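Thioesterase (Pseudomonas aeruginosa, PDB 2O5U) probably hydrolyses fatty acyl-CoA thioesters, as a hot-dog-fold member of the 4-hydroxybenzoyl-CoA thioesterase family. Local coordinates at residues A[7-10]-A[11-14]. Numbering follows the deposited sequence.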
ATOM      1  N   ARG A   7      -7.501  26.655   6.975  1.00 27.52           N
ATOM      2  CA  ARG A   7      -6.224  25.983   6.750  1.00 28.34           C
ATOM      3  C   ARG A   7      -5.222  26.291   7.856  1.00 27.74           C
ATOM      4  O   ARG A   7      -4.930  27.443   8.093  1.00 27.09           O
ATOM      5  CB  ARG A   7      -5.621  26.373   5.396  1.00 28.20           C
ATOM      6  CG  ARG A   7      -5.946  25.423   4.330  1.00 29.89           C
ATOM      7  CD  ARG A   7      -5.502  25.940   2.962  1.00 28.59           C
ATOM      8  NE  ARG A   7      -4.349  25.221   2.454  1.00 27.56           N
ATOM      9  CZ  ARG A   7      -3.901  25.412   1.218  1.00 30.67           C
ATOM     10  NH1 ARG A   7      -2.873  24.724   0.725  1.00 26.59           N
ATOM     11  NH2 ARG A   7      -4.540  26.306   0.457  1.00 30.20           N
ATOM     12  N   PRO A   8      -4.706  25.254   8.542  1.00 27.50           N
ATOM     13  CA  PRO A   8      -3.697  25.467   9.566  1.00 27.23           C
ATOM     14  C   PRO A   8      -2.363  25.868   8.947  1.00 26.81           C
ATOM     15  O   PRO A   8      -2.082  25.571   7.759  1.00 27.11           O
ATOM     16  CB  PRO A   8      -3.563  24.090  10.219  1.00 27.39           C
ATOM     17  CG  PRO A   8      -4.643  23.275   9.641  1.00 27.81           C
ATOM     18  CD  PRO A   8      -5.015  23.829   8.378  1.00 27.63           C
ATOM     19  N   LEU A   9      -1.573  26.563   9.744  1.00 26.32           N
ATOM     20  CA  LEU A   9      -0.254  27.053   9.352  1.00 26.94           C
ATOM     21  C   LEU A   9       0.861  26.288  10.097  1.00 25.81           C
ATOM     22  O   LEU A   9       0.635  25.761  11.187  1.00 24.85           O
ATOM     23  CB  LEU A   9      -0.144  28.550   9.685  1.00 27.67           C
ATOM     24  CG  LEU A   9      -1.254  29.475   9.151  1.00 29.51           C
ATOM     25  CD1 LEU A   9      -1.325  30.742   9.966  1.00 32.88           C
ATOM     26  CD2 LEU A   9      -1.018  29.748   7.713  1.00 30.84           C
ATOM     27  N   ARG A  10       2.053  26.277   9.497  1.00 25.02           N
ATOM     28  CA  ARG A  10       3.242  25.584  10.012  1.00 25.64           C
ATOM     29  C   ARG A  10       3.535  25.865  11.469  1.00 24.02           C
ATOM     30  O   ARG A  10       3.922  24.956  12.206  1.00 23.38           O
ATOM     31  CB  ARG A  10       4.464  26.085   9.265  1.00 26.49           C
ATOM     32  CG  ARG A  10       4.828  25.402   8.044  1.00 29.64           C
ATOM     33  CD  ARG A  10       6.168  25.961   7.680  1.00 32.52           C
ATOM     34  NE  ARG A  10       7.197  25.119   8.272  1.00 36.34           N
ATOM     35  CZ  ARG A  10       7.617  23.993   7.710  1.00 36.50           C
ATOM     36  NH1 ARG A  10       7.093  23.613   6.543  1.00 38.67           N
ATOM     37  NH2 ARG A  10       8.568  23.275   8.300  1.00 36.84           N
ATOM     38  N   GLU A  11       3.377  27.128  11.872  1.00 23.41           N
ATOM     39  CA  GLU A  11       3.753  27.552  13.235  1.00 23.90           C
ATOM     40  C   GLU A  11       2.828  26.983  14.299  1.00 23.06           C
ATOM     41  O   GLU A  11       3.184  26.963  15.443  1.00 20.55           O
ATOM     42  CB  GLU A  11       3.901  29.079  13.363  1.00 26.17           C
ATOM     43  CG  GLU A  11       2.754  29.854  12.836  1.00 29.91           C
ATOM     44  CD  GLU A  11       2.966  30.421  11.414  1.00 34.25           C
ATOM     45  OE1 GLU A  11       3.551  29.790  10.520  1.00 31.95           O
ATOM     46  OE2 GLU A  11       2.503  31.558  11.199  1.00 37.59           O
ATOM     47  N   GLN A  12       1.670  26.457  13.899  1.00 23.21           N
ATOM     48  CA  GLN A  12       0.768  25.758  14.832  1.00 23.05           C
ATOM     49  C   GLN A  12       1.257  24.324  15.254  1.00 22.75           C
ATOM     50  O   GLN A  12       0.642  23.698  16.128  1.00 23.98           O
ATOM     51  CB  GLN A  12      -0.661  25.652  14.228  1.00 22.47           C
ATOM     52  CG  GLN A  12      -1.405  26.966  13.955  1.00 27.21           C
ATOM     53  CD  GLN A  12      -2.686  26.755  13.099  1.00 28.61           C
ATOM     54  OE1 GLN A  12      -2.909  27.444  12.094  1.00 35.18           O
ATOM     55  NE2 GLN A  12      -3.528  25.811  13.510  1.00 34.83           N
ATOM     56  N   TYR A  13       2.339  23.823  14.655  1.00 20.74           N
ATOM     57  CA  TYR A  13       2.888  22.456  14.892  1.00 20.11           C
ATOM     58  C   TYR A  13       4.270  22.559  15.502  1.00 21.58           C
ATOM     59  O   TYR A  13       4.991  23.526  15.220  1.00 22.01           O
ATOM     60  CB  TYR A  13       2.929  21.656  13.569  1.00 18.78           C
ATOM     61  CG  TYR A  13       1.499  21.519  13.048  1.00 16.56           C
ATOM     62  CD1 TYR A  13       0.945  22.493  12.236  1.00 15.78           C
ATOM     63  CD2 TYR A  13       0.684  20.486  13.483  1.00 18.75           C
ATOM     64  CE1 TYR A  13      -0.401  22.402  11.814  1.00 19.20           C
ATOM     65  CE2 TYR A  13      -0.663  20.376  13.094  1.00 18.93           C
ATOM     66  CZ  TYR A  13      -1.199  21.343  12.276  1.00 20.28           C
ATOM     67  OH  TYR A  13      -2.509  21.220  11.891  1.00 18.22           O
ATOM     68  N   LEU A  14       4.661  21.578  16.299  1.00 22.18           N
ATOM     69  CA  LEU A  14       5.881  21.703  17.130  1.00 23.92           C
ATOM     70  C   LEU A  14       7.112  20.894  16.660  1.00 24.49           C
ATOM     71  O   LEU A  14       8.295  21.233  16.990  1.00 25.26           O
ATOM     72  CB  LEU A  14       5.571  21.381  18.576  1.00 24.83           C
ATOM     73  CG  LEU A  14       4.975  22.548  19.373  1.00 25.96           C
ATOM     74  CD1 LEU A  14       3.509  22.905  18.990  1.00 26.81           C
ATOM     75  CD2 LEU A  14       5.058  22.242  20.865  1.00 29.40           C
TER
HETATM   76  O   HOH W   1      -4.790  28.968  10.922  1.00 49.45           O
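Leu9 and Gln12 are joined through the backbone of a short 3-10 segment, residues 10-12, built of two overlapping turns, which leads into strand 15-19 of the hot-dog fold. Gln12 N donates to Leu9 O at 3.0 Å, and Tyr13 N repeats the i to i+3 pattern on Arg10 O at 3.1 Å. Glutamine suits position 12 because its side chain returns the bond: CG lies beside the backbone N (chi1 -63°), the chain then runs extended, and OE1 accepts from Leu9 N at 2.8 Å. That bond is nearly straight, 162° at the hydrogen, although the donor stands well above the amide plane. A water donates to both Gln12 OE1 and Arg7 O, adding a second bond on the amide oxygen. Glu11 bends at chi2 and lies alongside Leu9, the two side chains pointing the same way at the surface. Arg10 leads away instead to a salt bridge with Glu84, its guanidinium also making cation-pi contacts with Phe16 and Phe104. Tyr13, buried just beyond the 3-10 segment, packs against strands 83-92, 96-105 and 113-123. Proline suits position 8 because its compact apolar ring can lie against the tyrosine: Pro8 CB meets the ring at its edge, in plane, 3.9 Å from Tyr13 CE1 and 3.5 Å from Tyr13 OH.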